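PDB 1W8S: fructose-bisphosphate aldolase class I from Thermoproteus tenax, which is a TIM-barrel enzyme of the DeoC/LacD aldolase family, modelled here with 1,6-di-O-phosphono-beta-D-fructofuranose in its pocket. Local coordinates for residues K17-A22 with L226-G231; I178-D183 with V199-G204; G182-F187 with V220-A225. The protein carries 2 engineered substitutions. One frame throughout, in Å; residues are numbered along the deposited sequence.

Interaction 1: residues K17-A22 with L226-G231; sequences KSIILA and LGIAVG. With FBP (1,6-di-O-phosphono-beta-D-fructofuranose), chain O.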
ATOM      1  N   LYS E  17      34.434  22.671   9.203  1.00 13.69           N
ATOM      2  CA  LYS E  17      33.155  22.778   9.890  1.00 13.60           C
ATOM      3  C   LYS E  17      32.175  23.293   8.836  1.00 13.18           C
ATOM      4  O   LYS E  17      32.607  23.821   7.802  1.00 13.24           O
ATOM      5  CB  LYS E  17      33.221  23.781  11.059  1.00 14.25           C
ATOM      6  CG  LYS E  17      34.124  23.407  12.244  1.00 14.65           C
ATOM      7  CD  LYS E  17      33.814  22.028  12.810  1.00 16.40           C
ATOM      8  CE  LYS E  17      34.879  21.541  13.801  1.00 21.09           C
ATOM      9  NZ  LYS E  17      34.327  20.337  14.495  1.00 23.82           N
ATOM     10  N   SER E  18      30.879  23.190   9.107  1.00 12.14           N
ATOM     11  CA  SER E  18      29.874  23.486   8.104  1.00 12.95           C
ATOM     12  C   SER E  18      28.728  24.337   8.663  1.00 12.92           C
ATOM     13  O   SER E  18      28.308  24.159   9.803  1.00 12.84           O
ATOM     14  CB  SER E  18      29.345  22.159   7.530  1.00 13.35           C
ATOM     15  OG  SER E  18      28.306  22.343   6.556  1.00 14.45           O
ATOM     16  N   ILE E  19      28.271  25.302   7.870  1.00 12.39           N
ATOM     17  CA  ILE E  19      27.020  25.987   8.130  1.00 12.50           C
ATOM     18  C   ILE E  19      26.172  25.831   6.884  1.00 12.19           C
ATOM     19  O   ILE E  19      26.590  26.211   5.804  1.00 11.23           O
ATOM     20  CB  ILE E  19      27.198  27.485   8.423  1.00 12.88           C
ATOM     21  CG1 ILE E  19      28.140  27.713   9.602  1.00 12.91           C
ATOM     22  CG2 ILE E  19      25.832  28.104   8.696  1.00 13.73           C
ATOM     23  CD1 ILE E  19      28.382  29.160   9.927  1.00 15.88           C
ATOM     24  N   ILE E  20      24.979  25.289   7.069  1.00 12.38           N
ATOM     25  CA  ILE E  20      24.030  25.079   5.984  1.00 13.29           C
ATOM     26  C   ILE E  20      22.833  25.938   6.279  1.00 12.58           C
ATOM     27  O   ILE E  20      22.337  25.907   7.383  1.00 12.48           O
ATOM     28  CB  ILE E  20      23.591  23.605   5.941  1.00 13.11           C
ATOM     29  CG1 ILE E  20      24.779  22.681   5.697  1.00 14.36           C
ATOM     30  CG2 ILE E  20      22.568  23.409   4.854  1.00 15.63           C
ATOM     31  CD1 ILE E  20      25.482  22.974   4.464  1.00 15.20           C
ATOM     32  N   LEU E  21      22.400  26.721   5.306  1.00 12.87           N
ATOM     33  CA  LEU E  21      21.229  27.571   5.471  1.00 12.61           C
ATOM     34  C   LEU E  21      19.966  26.803   5.048  1.00 12.22           C
ATOM     35  O   LEU E  21      19.751  26.509   3.872  1.00 12.28           O
ATOM     36  CB  LEU E  21      21.368  28.864   4.678  1.00 12.65           C
ATOM     37  CG  LEU E  21      20.361  29.962   5.013  1.00 13.24           C
ATOM     38  CD1 LEU E  21      20.446  30.364   6.485  1.00 16.08           C
ATOM     39  CD2 LEU E  21      20.574  31.167   4.126  1.00 15.09           C
ATOM     40  N   ALA E  22      19.143  26.480   6.036  1.00 12.42           N
ATOM     41  CA  ALA E  22      17.987  25.620   5.854  1.00 13.01           C
ATOM     42  C   ALA E  22      16.803  26.473   5.430  1.00 12.99           C
ATOM     43  O   ALA E  22      16.523  27.483   6.043  1.00 13.34           O
ATOM     44  CB  ALA E  22      17.680  24.914   7.157  1.00 12.65           C
ATOM     45  N   LEU E 226      29.987  18.646  13.494  1.00 13.38           N
ATOM     46  CA  LEU E 226      30.505  19.250  12.284  1.00 13.44           C
ATOM     47  C   LEU E 226      30.084  20.705  12.135  1.00 12.62           C
ATOM     48  O   LEU E 226      30.779  21.486  11.511  1.00 11.03           O
ATOM     49  CB  LEU E 226      30.053  18.467  11.047  1.00 12.87           C
ATOM     50  CG  LEU E 226      30.568  18.994   9.715  1.00 13.74           C
ATOM     51  CD1 LEU E 226      32.082  18.850   9.590  1.00 15.56           C
ATOM     52  CD2 LEU E 226      29.880  18.310   8.590  1.00 13.60           C
ATOM     53  N   GLY E 227      28.935  21.055  12.686  1.00 12.64           N
ATOM     54  CA  GLY E 227      28.403  22.394  12.509  1.00 13.06           C
ATOM     55  C   GLY E 227      26.888  22.465  12.640  1.00 13.76           C
ATOM     56  O   GLY E 227      26.293  21.724  13.420  1.00 12.54           O
ATOM     57  N   ILE E 228      26.270  23.366  11.877  1.00 13.17           N
ATOM     58  CA  ILE E 228      24.876  23.668  12.091  1.00 13.67           C
ATOM     59  C   ILE E 228      24.117  23.731  10.770  1.00 13.60           C
ATOM     60  O   ILE E 228      24.696  24.062   9.743  1.00 13.21           O
ATOM     61  CB  ILE E 228      24.731  24.981  12.889  1.00 14.45           C
ATOM     62  CG1 ILE E 228      25.128  26.206  12.055  1.00 14.59           C
ATOM     63  CG2 ILE E 228      25.611  24.936  14.144  1.00 14.95           C
ATOM     64  CD1 ILE E 228      25.000  27.525  12.796  1.00 15.53           C
ATOM     65  N   ALA E 229      22.834  23.375  10.832  1.00 12.66           N
ATOM     66  CA  ALA E 229      21.909  23.569   9.742  1.00 12.71           C
ATOM     67  C   ALA E 229      20.863  24.503  10.328  1.00 12.48           C
ATOM     68  O   ALA E 229      20.098  24.097  11.184  1.00 11.94           O
ATOM     69  CB  ALA E 229      21.301  22.244   9.292  1.00 14.43           C
ATOM     70  N   VAL E 230      20.906  25.772   9.925  1.00 11.46           N
ATOM     71  CA  VAL E 230      20.191  26.839  10.612  1.00 12.25           C
ATOM     72  C   VAL E 230      19.299  27.578   9.609  1.00 12.29           C
ATOM     73  O   VAL E 230      19.718  27.882   8.498  1.00 12.07           O
ATOM     74  CB  VAL E 230      21.205  27.839  11.278  1.00 12.75           C
ATOM     75  CG1 VAL E 230      22.174  28.443  10.259  1.00 13.88           C
ATOM     76  CG2 VAL E 230      20.510  28.941  12.079  1.00 13.04           C
ATOM     77  N   GLY E 231      18.067  27.864  10.022  1.00 12.98           N
ATOM     78  CA  GLY E 231      17.127  28.616   9.230  1.00 12.52           C
ATOM     79  C   GLY E 231      16.658  29.828  10.006  1.00 12.26           C
ATOM     80  O   GLY E 231      17.175  30.923   9.805  1.00 11.10           O
TER
HETATM   81  P1  FBP O 270      15.741  25.830  11.845  1.00 16.68           P
HETATM   82  O1P FBP O 270      14.854  26.961  11.499  1.00 16.25           O
HETATM   83  O2P FBP O 270      17.199  26.222  12.233  1.00 14.16           O
HETATM   84  O3P FBP O 270      15.205  24.955  12.983  1.00 15.13           O
HETATM   85  O1  FBP O 270      15.851  24.934  10.530  1.00 15.99           O
HETATM   86  C1  FBP O 270      16.529  23.697  10.547  1.00 20.84           C
HETATM   87  C2  FBP O 270      15.506  22.563  10.382  1.00 24.86           C
HETATM   88  O2  FBP O 270      16.171  21.283  10.474  1.00 26.06           O
HETATM   89  C3  FBP O 270      14.711  22.623   9.071  1.00 24.70           C
HETATM   90  O3  FBP O 270      15.401  22.143   7.929  1.00 25.41           O
HETATM   91  C4  FBP O 270      13.491  21.780   9.440  1.00 26.46           C
HETATM   92  O4  FBP O 270      12.332  22.021   8.662  1.00 28.33           O
HETATM   93  C5  FBP O 270      13.248  22.217  10.878  1.00 28.64           C
HETATM   94  O5  FBP O 270      14.527  22.585  11.423  1.00 27.88           O
HETATM   95  C6  FBP O 270      12.601  21.093  11.677  1.00 30.90           C
HETATM   96  O6  FBP O 270      12.483  21.500  13.029  1.00 34.26           O
HETATM   97  P2  FBP O 270      11.051  21.495  13.782  1.00 35.66           P
HETATM   98  O4P FBP O 270      11.048  22.693  14.702  1.00 34.36           O
HETATM   99  O5P FBP O 270       9.925  21.489  12.746  1.00 31.87           O
HETATM  100  O6P FBP O 270      10.950  20.292  14.738  1.00 29.44           O
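Ser18, Ile20 and Ala22 exchange backbone hydrogen bonds with Leu226, Ile228 and Val230, joining strands 18-22 and 227-230 in parallel, a pairing that closes the TIM barrel. Five bonds carry the ladder. Ser18 N donates to Leu226 O, Ile228 N to Ser18 O, Ile20 N to Ile228 O, Val230 N to Ile20 O and Ala22 N to Val230 O, all 2.9 to 3.0 Å long. CA-H...O contacts fill the steps between them. Gly227 CA lies 3.2 Å from Ser18 O, and its backbone angles would point a side chain straight into that oxygen; glycine avoids the clash.

Apolar packing covers both faces of the pair. On the face bearing Ile19, Leu21, Ile228 and Val230, Ile19 lies alongside both partners. Its CG2 branch, anti to the backbone N, touches Ile228 CG1 at 3.9 Å and, at a similar distance, Val230 CG1. Helices 210-222 and 240-253 cover this outer face. Leu21 CD1 reaches back to 3.3 Å from Val230 O, adding a methyl contact to a carbonyl oxygen already held by Ala22 N, which approaches from above the carbonyl plane. On the other face Ile20 CB meets Ala229 CB more loosely.

At the start of the ladder the aliphatic part of Lys17 lies by Leu226, its CD 3.3 Å from Leu226 O, while NZ is hydrogen-bonded to Ala225 O. Leu226 CD2 touches Ser18 CB, and Ser18 OG is satisfied by Phe12 O.

The opposite end opens into the ligand pocket. Ala22 CB lies 3.7 Å from FBP O3, and Gly231, the N-cap of helix 232-235, presents its amide to the phosphate: Gly231 N donates to FBP O2P at 2.9 Å, with an N-H...O angle of 156°.

Interaction 2: residues I178-D183 with V199-G204; sequences IKYTGD and VLMSGG. With FBP (1,6-di-O-phosphono-beta-D-fructofuranose), chain O.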
ATOM      1  N   ILE E 178      20.402  16.611  13.596  1.00 12.39           N
ATOM      2  CA  ILE E 178      19.669  16.246  14.808  1.00 12.99           C
ATOM      3  C   ILE E 178      19.510  17.479  15.699  1.00 13.32           C
ATOM      4  O   ILE E 178      20.208  18.471  15.510  1.00 13.78           O
ATOM      5  CB  ILE E 178      20.380  15.116  15.599  1.00 12.86           C
ATOM      6  CG1 ILE E 178      21.740  15.587  16.125  1.00 12.90           C
ATOM      7  CG2 ILE E 178      20.507  13.850  14.748  1.00 12.12           C
ATOM      8  CD1 ILE E 178      22.458  14.562  16.931  1.00 13.67           C
ATOM      9  N   LYS E 179      18.605  17.394  16.669  1.00 14.15           N
ATOM     10  CA  LYS E 179      18.342  18.485  17.611  1.00 13.83           C
ATOM     11  C   LYS E 179      19.402  18.535  18.705  1.00 13.82           C
ATOM     12  O   LYS E 179      19.947  17.522  19.121  1.00 13.51           O
ATOM     13  CB  LYS E 179      16.935  18.310  18.246  1.00 13.72           C
ATOM     14  CG  LYS E 179      15.802  18.471  17.187  1.00 17.34           C
ATOM     15  CD  LYS E 179      14.396  18.647  17.783  1.00 18.93           C
ATOM     16  CE  LYS E 179      13.448  19.192  16.703  1.00 20.74           C
ATOM     17  NZ  LYS E 179      12.026  19.419  17.148  1.00 24.12           N
ATOM     18  N   TYR E 180      19.668  19.737  19.186  1.00 13.98           N
ATOM     19  CA  TYR E 180      20.582  19.956  20.282  1.00 13.93           C
ATOM     20  C   TYR E 180      19.918  19.586  21.612  1.00 13.76           C
ATOM     21  O   TYR E 180      18.730  19.863  21.819  1.00 13.60           O
ATOM     22  CB  TYR E 180      20.991  21.446  20.287  1.00 14.37           C
ATOM     23  CG  TYR E 180      22.097  21.799  21.244  1.00 13.23           C
ATOM     24  CD1 TYR E 180      23.233  21.004  21.359  1.00 13.97           C
ATOM     25  CD2 TYR E 180      22.031  22.956  22.017  1.00 14.93           C
ATOM     26  CE1 TYR E 180      24.253  21.319  22.235  1.00 13.81           C
ATOM     27  CE2 TYR E 180      23.066  23.281  22.909  1.00 12.75           C
ATOM     28  CZ  TYR E 180      24.172  22.451  23.009  1.00 13.74           C
ATOM     29  OH  TYR E 180      25.206  22.753  23.882  1.00 12.29           O
ATOM     30  N   THR E 181      20.694  18.961  22.508  1.00 14.03           N
ATOM     31  CA  THR E 181      20.228  18.636  23.854  1.00 14.10           C
ATOM     32  C   THR E 181      20.227  19.827  24.820  1.00 15.04           C
ATOM     33  O   THR E 181      19.638  19.744  25.903  1.00 14.94           O
ATOM     34  CB  THR E 181      21.095  17.523  24.472  1.00 14.96           C
ATOM     35  OG1 THR E 181      22.504  17.890  24.422  1.00 12.62           O
ATOM     36  CG2 THR E 181      20.924  16.214  23.658  1.00 13.57           C
ATOM     37  N   GLY E 182      20.922  20.910  24.465  1.00 15.37           N
ATOM     38  CA  GLY E 182      21.040  22.063  25.355  1.00 16.16           C
ATOM     39  C   GLY E 182      22.315  22.089  26.192  1.00 16.88           C
ATOM     40  O   GLY E 182      22.516  22.998  26.998  1.00 16.25           O
ATOM     41  N   ASP E 183      23.176  21.093  26.017  1.00 17.56           N
ATOM     42  CA  ASP E 183      24.455  21.077  26.707  1.00 18.30           C
ATOM     43  C   ASP E 183      25.477  20.173  26.017  1.00 18.13           C
ATOM     44  O   ASP E 183      25.129  19.124  25.458  1.00 17.44           O
ATOM     45  CB  ASP E 183      24.300  20.712  28.184  1.00 19.25           C
ATOM     46  CG  ASP E 183      24.289  19.230  28.421  1.00 20.86           C
ATOM     47  OD1 ASP E 183      23.186  18.646  28.318  1.00 23.86           O
ATOM     48  OD2 ASP E 183      25.324  18.584  28.730  1.00 20.55           O
ATOM     49  N   VAL E 199      27.765  15.229  12.259  1.00 14.56           N
ATOM     50  CA  VAL E 199      26.538  15.705  12.876  1.00 13.54           C
ATOM     51  C   VAL E 199      26.421  17.206  12.699  1.00 13.64           C
ATOM     52  O   VAL E 199      27.356  17.949  12.988  1.00 12.09           O
ATOM     53  CB  VAL E 199      26.524  15.404  14.407  1.00 13.71           C
ATOM     54  CG1 VAL E 199      25.369  16.134  15.118  1.00 13.63           C
ATOM     55  CG2 VAL E 199      26.392  13.926  14.664  1.00 12.77           C
ATOM     56  N   LEU E 200      25.251  17.613  12.230  1.00 13.79           N
ATOM     57  CA  LEU E 200      24.814  18.985  12.097  1.00 14.44           C
ATOM     58  C   LEU E 200      23.696  19.249  13.075  1.00 13.96           C
ATOM     59  O   LEU E 200      22.738  18.481  13.171  1.00 14.35           O
ATOM     60  CB  LEU E 200      24.292  19.226  10.686  1.00 14.46           C
ATOM     61  CG  LEU E 200      25.305  19.178   9.541  1.00 15.48           C
ATOM     62  CD1 LEU E 200      24.577  19.255   8.202  1.00 17.42           C
ATOM     63  CD2 LEU E 200      26.344  20.306   9.671  1.00 18.24           C
ATOM     64  N   MET E 201      23.809  20.331  13.813  1.00 15.02           N
ATOM     65  CA  MET E 201      22.783  20.729  14.764  1.00 15.32           C
ATOM     66  C   MET E 201      21.707  21.477  14.000  1.00 15.47           C
ATOM     67  O   MET E 201      22.001  22.398  13.250  1.00 15.95           O
ATOM     68  CB  MET E 201      23.391  21.660  15.826  1.00 15.51           C
ATOM     69  CG  MET E 201      22.376  22.386  16.738  1.00 17.79           C
ATOM     70  SD  MET E 201      22.527  24.203  16.655  1.00 19.94           S
ATOM     71  CE  MET E 201      21.390  24.677  17.932  1.00 20.43           C
ATOM     72  N   SER E 202      20.456  21.072  14.197  1.00 16.23           N
ATOM     73  CA  SER E 202      19.307  21.808  13.694  1.00 17.27           C
ATOM     74  C   SER E 202      19.122  23.060  14.537  1.00 16.85           C
ATOM     75  O   SER E 202      19.059  22.976  15.755  1.00 17.35           O
ATOM     76  CB  SER E 202      18.066  20.915  13.833  1.00 17.66           C
ATOM     77  OG  SER E 202      17.033  21.415  13.017  1.00 22.49           O
ATOM     78  N   GLY E 203      19.030  24.225  13.905  1.00 16.72           N
ATOM     79  CA  GLY E 203      18.985  25.486  14.631  1.00 17.01           C
ATOM     80  C   GLY E 203      17.883  25.645  15.665  1.00 17.06           C
ATOM     81  O   GLY E 203      18.159  26.112  16.787  1.00 18.21           O
ATOM     82  N   GLY E 204      16.653  25.282  15.295  1.00 16.87           N
ATOM     83  CA  GLY E 204      15.480  25.425  16.145  1.00 17.15           C
ATOM     84  C   GLY E 204      14.825  26.807  16.072  1.00 17.81           C
ATOM     85  O   GLY E 204      15.303  27.693  15.331  1.00 17.77           O
TER
HETATM   86  P1  FBP O 270      15.741  25.830  11.845  1.00 16.68           P
HETATM   87  O1P FBP O 270      14.854  26.961  11.499  1.00 16.25           O
HETATM   88  O2P FBP O 270      17.199  26.222  12.233  1.00 14.16           O
HETATM   89  O3P FBP O 270      15.205  24.955  12.983  1.00 15.13           O
HETATM   90  O1  FBP O 270      15.851  24.934  10.530  1.00 15.99           O
HETATM   91  C1  FBP O 270      16.529  23.697  10.547  1.00 20.84           C
HETATM   92  C2  FBP O 270      15.506  22.563  10.382  1.00 24.86           C
HETATM   93  O2  FBP O 270      16.171  21.283  10.474  1.00 26.06           O
HETATM   94  C3  FBP O 270      14.711  22.623   9.071  1.00 24.70           C
HETATM   95  O3  FBP O 270      15.401  22.143   7.929  1.00 25.41           O
HETATM   96  C4  FBP O 270      13.491  21.780   9.440  1.00 26.46           C
HETATM   97  O4  FBP O 270      12.332  22.021   8.662  1.00 28.33           O
HETATM   98  C5  FBP O 270      13.248  22.217  10.878  1.00 28.64           C
HETATM   99  O5  FBP O 270      14.527  22.585  11.423  1.00 27.88           O
HETATM  100  C6  FBP O 270      12.601  21.093  11.677  1.00 30.90           C
HETATM  101  O6  FBP O 270      12.483  21.500  13.029  1.00 34.26           O
HETATM  102  P2  FBP O 270      11.051  21.495  13.782  1.00 35.66           P
HETATM  103  O4P FBP O 270      11.048  22.693  14.702  1.00 34.36           O
HETATM  104  O5P FBP O 270       9.925  21.489  12.746  1.00 31.87           O
HETATM  105  O6P FBP O 270      10.950  20.292  14.738  1.00 29.44           O
HETATM  106  O   HOH W   1      18.067  22.027  18.117  1.00 23.48           O
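Ile178 is bonded to strand 199-202 through both its backbone N and its O: the N donates to Leu200 O at 3.0 Å, and the O accepts from Ser202 N at 2.9 Å. The second bond is nearly straight at the hydrogen, 171°, and Met201 CA adds a CA-H...O contact to the same Ile178 O. Beyond this point the backbones separate and a water takes over, accepting from Tyr180 N and donating to Ser202 O at 2.7 Å. The diverging chains thus still leave both of those backbone groups satisfied.

FBP supplies the partners at the pocket end. Ser202 OG, anti to its backbone N (chi1 -163°), shares a hydrogen bond with FBP O2. The extended chain of Lys179 carries NZ to 2.8 Å from FBP O6P, where NZ also forms a salt bridge with Glu155. Gly204 N donates to FBP O3P at 2.7 Å and weakly to O2P, and Gly203 CA comes within 3.1 Å of O2P, where a side chain on this residue would collide with the phosphate oxygen.

Side-chain packing is modest. Ile178 CD1 meets Val199 CG1 at 3.8 Å, their branches crossing obliquely, and Tyr180 CB rests against CG and CE of Met201. Gly182 N sits over the centre of one face of the Tyr180 ring.

Strands 175-179 and 199-202 are the parallel partners of a beta-alpha-beta unit whose helix 184-193 covers Ile178 and Val199. Helix 158-171 also packs on Ile178, helix 210-222 receives Tyr180 and Met201, and strand 227-230 borders strand 199-202.

Interaction 3: residues G182-F187 with V220-A225; sequences GDPKTF and VLEAGA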
ATOM      1  N   GLY E 182      20.922  20.910  24.465  1.00 15.37           N
ATOM      2  CA  GLY E 182      21.040  22.063  25.355  1.00 16.16           C
ATOM      3  C   GLY E 182      22.315  22.089  26.192  1.00 16.88           C
ATOM      4  O   GLY E 182      22.516  22.998  26.998  1.00 16.25           O
ATOM      5  N   ASP E 183      23.176  21.093  26.017  1.00 17.56           N
ATOM      6  CA  ASP E 183      24.455  21.077  26.707  1.00 18.30           C
ATOM      7  C   ASP E 183      25.477  20.173  26.017  1.00 18.13           C
ATOM      8  O   ASP E 183      25.129  19.124  25.458  1.00 17.44           O
ATOM      9  CB  ASP E 183      24.300  20.712  28.184  1.00 19.25           C
ATOM     10  CG  ASP E 183      24.289  19.230  28.421  1.00 20.86           C
ATOM     11  OD1 ASP E 183      23.186  18.646  28.318  1.00 23.86           O
ATOM     12  OD2 ASP E 183      25.324  18.584  28.730  1.00 20.55           O
ATOM     13  N   PRO E 184      26.734  20.603  26.026  1.00 17.85           N
ATOM     14  CA  PRO E 184      27.772  19.888  25.284  1.00 17.78           C
ATOM     15  C   PRO E 184      28.078  18.491  25.789  1.00 17.16           C
ATOM     16  O   PRO E 184      28.460  17.674  24.963  1.00 16.62           O
ATOM     17  CB  PRO E 184      29.006  20.806  25.403  1.00 17.90           C
ATOM     18  CG  PRO E 184      28.736  21.719  26.552  1.00 18.90           C
ATOM     19  CD  PRO E 184      27.249  21.832  26.662  1.00 18.22           C
ATOM     20  N   LYS E 185      27.926  18.203  27.073  1.00 16.57           N
ATOM     21  CA  LYS E 185      28.250  16.852  27.550  1.00 17.50           C
ATOM     22  C   LYS E 185      27.294  15.811  26.931  1.00 16.51           C
ATOM     23  O   LYS E 185      27.751  14.815  26.351  1.00 15.81           O
ATOM     24  CB  LYS E 185      28.283  16.782  29.083  1.00 18.79           C
ATOM     25  CG  LYS E 185      28.232  15.349  29.691  1.00 22.67           C
ATOM     26  CD  LYS E 185      29.548  14.595  29.620  1.00 27.39           C
ATOM     27  CE  LYS E 185      30.160  14.398  31.016  1.00 30.83           C
ATOM     28  NZ  LYS E 185      29.316  13.507  31.900  1.00 33.39           N
ATOM     29  N   THR E 186      25.982  16.064  27.014  1.00 15.05           N
ATOM     30  CA  THR E 186      25.000  15.109  26.535  1.00 14.47           C
ATOM     31  C   THR E 186      25.019  15.080  25.032  1.00 13.57           C
ATOM     32  O   THR E 186      24.802  14.039  24.427  1.00 14.04           O
ATOM     33  CB  THR E 186      23.566  15.417  27.052  1.00 14.11           C
ATOM     34  OG1 THR E 186      23.187  16.743  26.680  1.00 12.70           O
ATOM     35  CG2 THR E 186      23.517  15.396  28.569  1.00 15.97           C
ATOM     36  N   PHE E 187      25.279  16.219  24.403  1.00 13.35           N
ATOM     37  CA  PHE E 187      25.367  16.247  22.948  1.00 13.63           C
ATOM     38  C   PHE E 187      26.624  15.532  22.420  1.00 13.48           C
ATOM     39  O   PHE E 187      26.597  14.944  21.348  1.00 13.22           O
ATOM     40  CB  PHE E 187      25.326  17.667  22.428  1.00 13.70           C
ATOM     41  CG  PHE E 187      24.928  17.750  20.982  1.00 13.82           C
ATOM     42  CD1 PHE E 187      23.662  17.300  20.574  1.00 14.26           C
ATOM     43  CD2 PHE E 187      25.789  18.246  20.034  1.00 14.70           C
ATOM     44  CE1 PHE E 187      23.267  17.396  19.246  1.00 11.50           C
ATOM     45  CE2 PHE E 187      25.398  18.325  18.711  1.00 15.43           C
ATOM     46  CZ  PHE E 187      24.132  17.899  18.323  1.00 15.13           C
ATOM     47  N   VAL E 220      27.616  23.065  20.691  1.00 14.07           N
ATOM     48  CA  VAL E 220      27.586  22.087  19.602  1.00 14.81           C
ATOM     49  C   VAL E 220      29.004  21.774  19.098  1.00 14.89           C
ATOM     50  O   VAL E 220      29.376  20.612  18.883  1.00 14.54           O
ATOM     51  CB  VAL E 220      26.698  22.632  18.448  1.00 14.60           C
ATOM     52  CG1 VAL E 220      26.976  21.952  17.136  1.00 15.99           C
ATOM     53  CG2 VAL E 220      25.221  22.509  18.829  1.00 16.05           C
ATOM     54  N   LEU E 221      29.786  22.819  18.913  1.00 15.54           N
ATOM     55  CA  LEU E 221      31.162  22.660  18.446  1.00 15.78           C
ATOM     56  C   LEU E 221      32.065  21.988  19.492  1.00 15.82           C
ATOM     57  O   LEU E 221      32.907  21.196  19.134  1.00 15.36           O
ATOM     58  CB  LEU E 221      31.739  24.004  18.020  1.00 16.32           C
ATOM     59  CG  LEU E 221      31.046  24.665  16.827  1.00 16.84           C
ATOM     60  CD1 LEU E 221      31.426  26.138  16.749  1.00 17.92           C
ATOM     61  CD2 LEU E 221      31.387  23.908  15.526  1.00 17.55           C
ATOM     62  N   GLU E 222      31.882  22.304  20.769  1.00 16.38           N
ATOM     63  CA  GLU E 222      32.637  21.670  21.867  1.00 16.97           C
ATOM     64  C   GLU E 222      32.366  20.187  21.956  1.00 17.03           C
ATOM     65  O   GLU E 222      33.237  19.408  22.343  1.00 16.60           O
ATOM     66  CB  GLU E 222      32.245  22.278  23.209  1.00 17.47           C
ATOM     67  CG  GLU E 222      32.820  23.658  23.441  1.00 21.00           C
ATOM     68  CD  GLU E 222      32.774  24.070  24.894  1.00 23.28           C
ATOM     69  OE1 GLU E 222      31.905  23.564  25.642  1.00 24.11           O
ATOM     70  OE2 GLU E 222      33.620  24.895  25.286  1.00 26.95           O
ATOM     71  N   ALA E 223      31.137  19.819  21.597  1.00 16.06           N
ATOM     72  CA  ALA E 223      30.678  18.441  21.621  1.00 16.32           C
ATOM     73  C   ALA E 223      31.248  17.695  20.429  1.00 15.87           C
ATOM     74  O   ALA E 223      31.173  16.492  20.376  1.00 16.59           O
ATOM     75  CB  ALA E 223      29.184  18.386  21.572  1.00 16.47           C
ATOM     76  N   GLY E 224      31.823  18.414  19.477  1.00 15.39           N
ATOM     77  CA  GLY E 224      32.540  17.776  18.380  1.00 16.29           C
ATOM     78  C   GLY E 224      31.677  17.625  17.142  1.00 15.43           C
ATOM     79  O   GLY E 224      32.018  16.901  16.204  1.00 17.33           O
ATOM     80  N   ALA E 225      30.548  18.304  17.104  1.00 14.77           N
ATOM     81  CA  ALA E 225      29.745  18.287  15.875  1.00 14.43           C
ATOM     82  C   ALA E 225      30.442  18.988  14.698  1.00 14.18           C
ATOM     83  O   ALA E 225      31.325  19.856  14.877  1.00 14.42           O
ATOM     84  CB  ALA E 225      28.427  18.897  16.124  1.00 14.00           C
TER
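The Phe187 ring meets Ala223 and Ala225 at its edge, near its own plane: CD2 lies 3.7 Å from Ala223 CB and CE2 4.0 Å from Ala225 CB. Val220 CG2 approaches CE2 of the same ring obliquely and a little farther off, while the Tyr180 ring is joined to Phe187 in an edge-to-face (T-shaped) pair. The contact packs the first turn of helix 184-193 against the end of helix 210-222, two of the helices that surround the TIM barrel. CG of Phe187 is anti to the backbone N (chi1 -160°), and the ring beyond it lies in this junction, where Val199 of the neighbouring strand also touches it.

Pro184 forms the outer part of the contact. Its ring lies alongside the Glu222 side chain, CG 3.8 Å from OE1, and its carbonyl O is 3.5 Å from Ala223 CB. The joint rests on van der Waals contact; the hydrogen bonds lie within each segment, at the helix ends.

Helix 210-222 ends in a Schellman motif, with Gly224 at positive phi: Ala225 N donates to Val220 O at 3.1 Å and Gly224 N to Leu221 O. This turn brings Ala223 and Ala225 to the same aromatic edge. Helix 184-193 is N-capped by Asp183: from above the carboxylate plane, Thr186 OG1, also bonded to Thr181 OG1, donates to OD1 and Thr186 N to OD2 at 3.1 Å.

The three contacts lie in one barrel and pass from its closure out to its helical shell. Along the chain, strand 18-22 comes first, then 178-183 and 182-187, which overlap at Gly182 and Asp183, then 199-204, 220-225 and 226-231. Interactions 1 and 2, with centres about 10 Å apart, share the sheet through neighbouring strands 199-202 and 227-230, and both reach FBP; Gly231 N and, weakly, Gly204 N donate to O2P of the same phosphate. Interaction 3, centred about 9 Å from interaction 2 and 15 Å from interaction 1, joins the helices outside these strands. The C-terminal ends of both strands thus meet FBP, while helices 184-193 and 210-222 pack behind them.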